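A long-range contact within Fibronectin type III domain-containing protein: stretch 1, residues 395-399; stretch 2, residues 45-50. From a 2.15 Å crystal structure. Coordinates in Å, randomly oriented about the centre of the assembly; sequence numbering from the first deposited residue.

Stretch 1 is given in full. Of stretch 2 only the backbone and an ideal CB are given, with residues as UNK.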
ATOM      1  N   GLY B 395     -26.815  10.698 -22.384  1.00 18.44           N
ATOM      2  CA  GLY B 395     -27.262  11.512 -23.494  1.00 20.78           C
ATOM      3  C   GLY B 395     -28.552  12.257 -23.208  1.00 21.06           C
ATOM      4  O   GLY B 395     -29.356  11.886 -22.351  1.00 21.96           O
ATOM      5  N   LYS B 396     -28.749  13.339 -23.956  1.00 22.31           N
ATOM      6  CA  LYS B 396     -29.955  14.148 -23.860  1.00 25.85           C
ATOM      7  C   LYS B 396     -30.971  13.818 -24.945  1.00 23.54           C
ATOM      8  O   LYS B 396     -31.949  14.551 -25.103  1.00 26.95           O
ATOM      9  CB  LYS B 396     -29.606  15.638 -23.905  1.00 24.72           C
ATOM     10  CG  LYS B 396     -29.053  16.190 -22.594  1.00 24.78           C
ATOM     11  CD  LYS B 396     -28.936  17.715 -22.644  1.00 25.29           C
ATOM     12  CE  LYS B 396     -28.399  18.286 -21.340  1.00 23.74           C
ATOM     13  NZ  LYS B 396     -29.363  18.126 -20.213  1.00 25.31           N
ATOM     14  N   GLY B 397     -30.766  12.736 -25.691  1.00 22.88           N
ATOM     15  CA  GLY B 397     -31.717  12.298 -26.699  1.00 20.96           C
ATOM     16  C   GLY B 397     -31.159  12.160 -28.100  1.00 20.99           C
ATOM     17  O   GLY B 397     -31.855  11.621 -28.975  1.00 23.55           O
ATOM     18  N   THR B 398     -29.946  12.628 -28.368  1.00 19.71           N
ATOM     19  CA  THR B 398     -29.309  12.436 -29.661  1.00 18.78           C
ATOM     20  C   THR B 398     -28.125  11.492 -29.519  1.00 19.87           C
ATOM     21  O   THR B 398     -27.521  11.384 -28.449  1.00 24.02           O
ATOM     22  CB  THR B 398     -28.834  13.763 -30.260  1.00 18.68           C
ATOM     23  OG1 THR B 398     -27.613  14.165 -29.626  1.00 17.24           O
ATOM     24  CG2 THR B 398     -29.884  14.845 -30.072  1.00 21.67           C
ATOM     25  N   GLU B 399     -27.807  10.797 -30.607  1.00 21.77           N
ATOM     26  CA  GLU B 399     -26.591   9.996 -30.682  1.00 22.19           C
ATOM     27  C   GLU B 399     -26.133   9.975 -32.131  1.00 22.27           C
ATOM     28  O   GLU B 399     -26.911   9.621 -33.023  1.00 21.14           O
ATOM     29  CB  GLU B 399     -26.805   8.569 -30.169  1.00 22.25           C
ATOM     30  CG  GLU B 399     -28.065   7.888 -30.675  1.00 23.52           C
ATOM     31  CD  GLU B 399     -29.298   8.259 -29.876  1.00 31.65           C
ATOM     32  OE1 GLU B 399     -29.228   8.186 -28.630  1.00 32.15           O
ATOM     33  OE2 GLU B 399     -30.336   8.601 -30.484  1.00 35.18           O
ATOM     34  N   UNK B  45     -35.390  24.144 -24.861  1.00 28.17           N
ATOM     35  CA  UNK B  45     -34.108  24.765 -25.205  1.00 27.60           C
ATOM     36  C   UNK B  45     -32.941  23.796 -25.024  1.00 29.03           C
ATOM     37  O   UNK B  45     -31.870  24.161 -24.531  1.00 29.17           O
ATOM     38  CB  UNK B  45     -33.882  26.014 -24.350  1.00 27.60           C
ATOM     39  N   UNK B  46     -33.146  22.547 -25.429  1.00 25.33           N
ATOM     40  CA  UNK B  46     -32.063  21.594 -25.500  1.00 23.15           C
ATOM     41  C   UNK B  46     -31.799  20.791 -24.249  1.00 23.51           C
ATOM     42  O   UNK B  46     -30.791  20.077 -24.202  1.00 20.80           O
ATOM     43  CB  UNK B  46     -30.780  22.335 -25.881  1.00 23.15           C
ATOM     44  N   UNK B  47     -32.660  20.881 -23.231  1.00 23.51           N
ATOM     45  CA  UNK B  47     -32.496  20.005 -22.073  1.00 25.06           C
ATOM     46  C   UNK B  47     -32.821  18.559 -22.425  1.00 26.56           C
ATOM     47  O   UNK B  47     -32.293  17.633 -21.796  1.00 27.59           O
ATOM     48  CB  UNK B  47     -33.384  20.476 -20.919  1.00 25.06           C
ATOM     49  N   UNK B  48     -33.674  18.346 -23.425  1.00 25.30           N
ATOM     50  CA  UNK B  48     -33.947  17.019 -23.955  1.00 23.18           C
ATOM     51  C   UNK B  48     -34.338  17.162 -25.418  1.00 24.33           C
ATOM     52  O   UNK B  48     -35.005  18.125 -25.802  1.00 25.86           O
ATOM     53  CB  UNK B  48     -35.045  16.314 -23.156  1.00 23.18           C
ATOM     54  N   UNK B  49     -33.913  16.196 -26.229  1.00 24.27           N
ATOM     55  CA  UNK B  49     -34.132  16.213 -27.668  1.00 24.81           C
ATOM     56  C   UNK B  49     -34.989  15.026 -28.084  1.00 25.93           C
ATOM     57  O   UNK B  49     -34.874  13.936 -27.516  1.00 30.30           O
ATOM     58  CB  UNK B  49     -32.798  16.199 -28.418  1.00 24.81           C
ATOM     59  N   UNK B  50     -35.836  15.242 -29.088  1.00 27.93           N
ATOM     60  CA  UNK B  50     -36.703  14.203 -29.624  1.00 29.76           C
ATOM     61  C   UNK B  50     -36.520  14.103 -31.131  1.00 29.31           C
ATOM     62  O   UNK B  50     -36.259  15.100 -31.808  1.00 25.74           O
ATOM     63  CB  UNK B  50     -38.166  14.484 -29.277  1.00 29.76           C
TER

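Position 45 lies beyond the reach of stretch 1: nothing of that stretch comes within 5.5 Å of its ideal CB, so the contact sets no preference. Its phi/psi of 55/41 is left-handed, a region that glycine, asparagine and aspartate enter most readily. The deposited residue is Asn-45, which makes no contact with stretch 1.

At position 46 the evidence is in the backbone. With phi/psi of 89/8, a CB would be jammed against the carbonyl O of the preceding residue, which by itself calls for glycine. The residue is Gly-46, and its carbonyl O packs 3.4 Å from Lys-396 CD, along the extended part of the lysine chain.

Position 47 directs its CA-to-CB bond away from stretch 1, yet its ideal CB is 4.7 Å from Lys-396 NZ. A positive charge so near favours an acceptor on a chain long enough to turn back: glutamate best, with aspartate, glutamine or asparagine conceivable. The deposited Glu-47 does turn back, with chi1 and chi2 both m, and its OE2 forms a salt bridge with Lys-396 NZ at 3.0 Å. The same ammonium group gives a weak hydrogen bond to the backbone, Lys-396 NZ to Glu-47 O, at 3.4 Å.

Position 48 also points away overall, although its ideal CB is 4.1 Å from Lys-396 O. Stretch 1 therefore offers its side chain little, and many small or polar residues would suit, as would beta-branched ones at the extended phi/psi of -152/144. It is Ser-48, whose CA makes a CA-H...O contact with Lys-396 O (3.4 Å, 139° at the hydrogen).

Position 49 faces stretch 1 most directly. Its backbone N donates to Lys-396 O at 2.8 Å, with an angle of 155°, while its CB points toward stretch 1, 3.6 Å from Thr-398 CG2. The methyl group and the lysine's aliphatic chain invite an apolar residue; leucine, methionine or an aromatic could all use them. The deposited Trp-49 has chi1 m, placing CD1 4.0 Å from Lys-396 CB, with Lys-396 O at the ring edge, near its plane. Gly-397 has two reasons to be bare: its phi/psi of 123/-10 already calls for glycine, and an ideal CB there would lie 2.2 Å from Trp-49 O, a clash. The O of water 1 lies 3.1 Å from Trp-49 O and 3.1 Å from Gly-397 O, bridging the two carbonyls.

Position 50 points away, with nothing of stretch 1 within 5.5 Å of its ideal CB, so almost any residue that tolerates an extended backbone would fit. It is Gln-50, whose side chain comes no nearer than 5.8 Å, from Gln-50 OE1 to Lys-396 O.

Stretch 2 (45-50) NGESWQ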
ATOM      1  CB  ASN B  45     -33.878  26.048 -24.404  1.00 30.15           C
ATOM      2  CG  ASN B  45     -32.906  26.990 -25.088  1.00 26.92           C
ATOM      3  OD1 ASN B  45     -32.907  27.113 -26.313  1.00 27.03           O
ATOM      4  ND2 ASN B  45     -32.062  27.651 -24.303  1.00 26.10           N
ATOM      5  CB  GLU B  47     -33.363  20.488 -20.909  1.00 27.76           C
ATOM      6  CG  GLU B  47     -32.775  21.672 -20.154  1.00 36.08           C
ATOM      7  CD  GLU B  47     -31.333  21.440 -19.722  1.00 42.56           C
ATOM      8  OE1 GLU B  47     -30.485  22.325 -19.966  1.00 42.85           O
ATOM      9  OE2 GLU B  47     -31.044  20.374 -19.138  1.00 45.09           O
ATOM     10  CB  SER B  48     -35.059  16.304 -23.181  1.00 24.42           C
ATOM     11  OG  SER B  48     -36.318  16.899 -23.444  1.00 27.62           O
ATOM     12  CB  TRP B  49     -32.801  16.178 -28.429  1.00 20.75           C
ATOM     13  CG  TRP B  49     -31.922  17.356 -28.161  1.00 21.42           C
ATOM     14  CD1 TRP B  49     -30.990  17.475 -27.169  1.00 22.42           C
ATOM     15  CD2 TRP B  49     -31.884  18.583 -28.897  1.00 22.69           C
ATOM     16  NE1 TRP B  49     -30.377  18.702 -27.242  1.00 21.81           N
ATOM     17  CE2 TRP B  49     -30.908  19.400 -28.296  1.00 22.63           C
ATOM     18  CE3 TRP B  49     -32.583  19.070 -30.008  1.00 25.20           C
ATOM     19  CZ2 TRP B  49     -30.610  20.677 -28.767  1.00 24.45           C
ATOM     20  CZ3 TRP B  49     -32.288  20.339 -30.473  1.00 24.54           C
ATOM     21  CH2 TRP B  49     -31.311  21.128 -29.852  1.00 22.88           C
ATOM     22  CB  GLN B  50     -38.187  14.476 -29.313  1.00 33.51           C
ATOM     23  CG  GLN B  50     -38.567  14.375 -27.845  1.00 37.22           C
ATOM     24  CD  GLN B  50     -38.134  15.588 -27.042  1.00 41.59           C
ATOM     25  OE1 GLN B  50     -37.632  15.461 -25.923  1.00 42.32           O
ATOM     26  NE2 GLN B  50     -38.325  16.774 -27.613  1.00 40.89           N
TER
HETATM   27  O   HOH W   1     -34.800  11.002 -28.447  1.00 44.93           O
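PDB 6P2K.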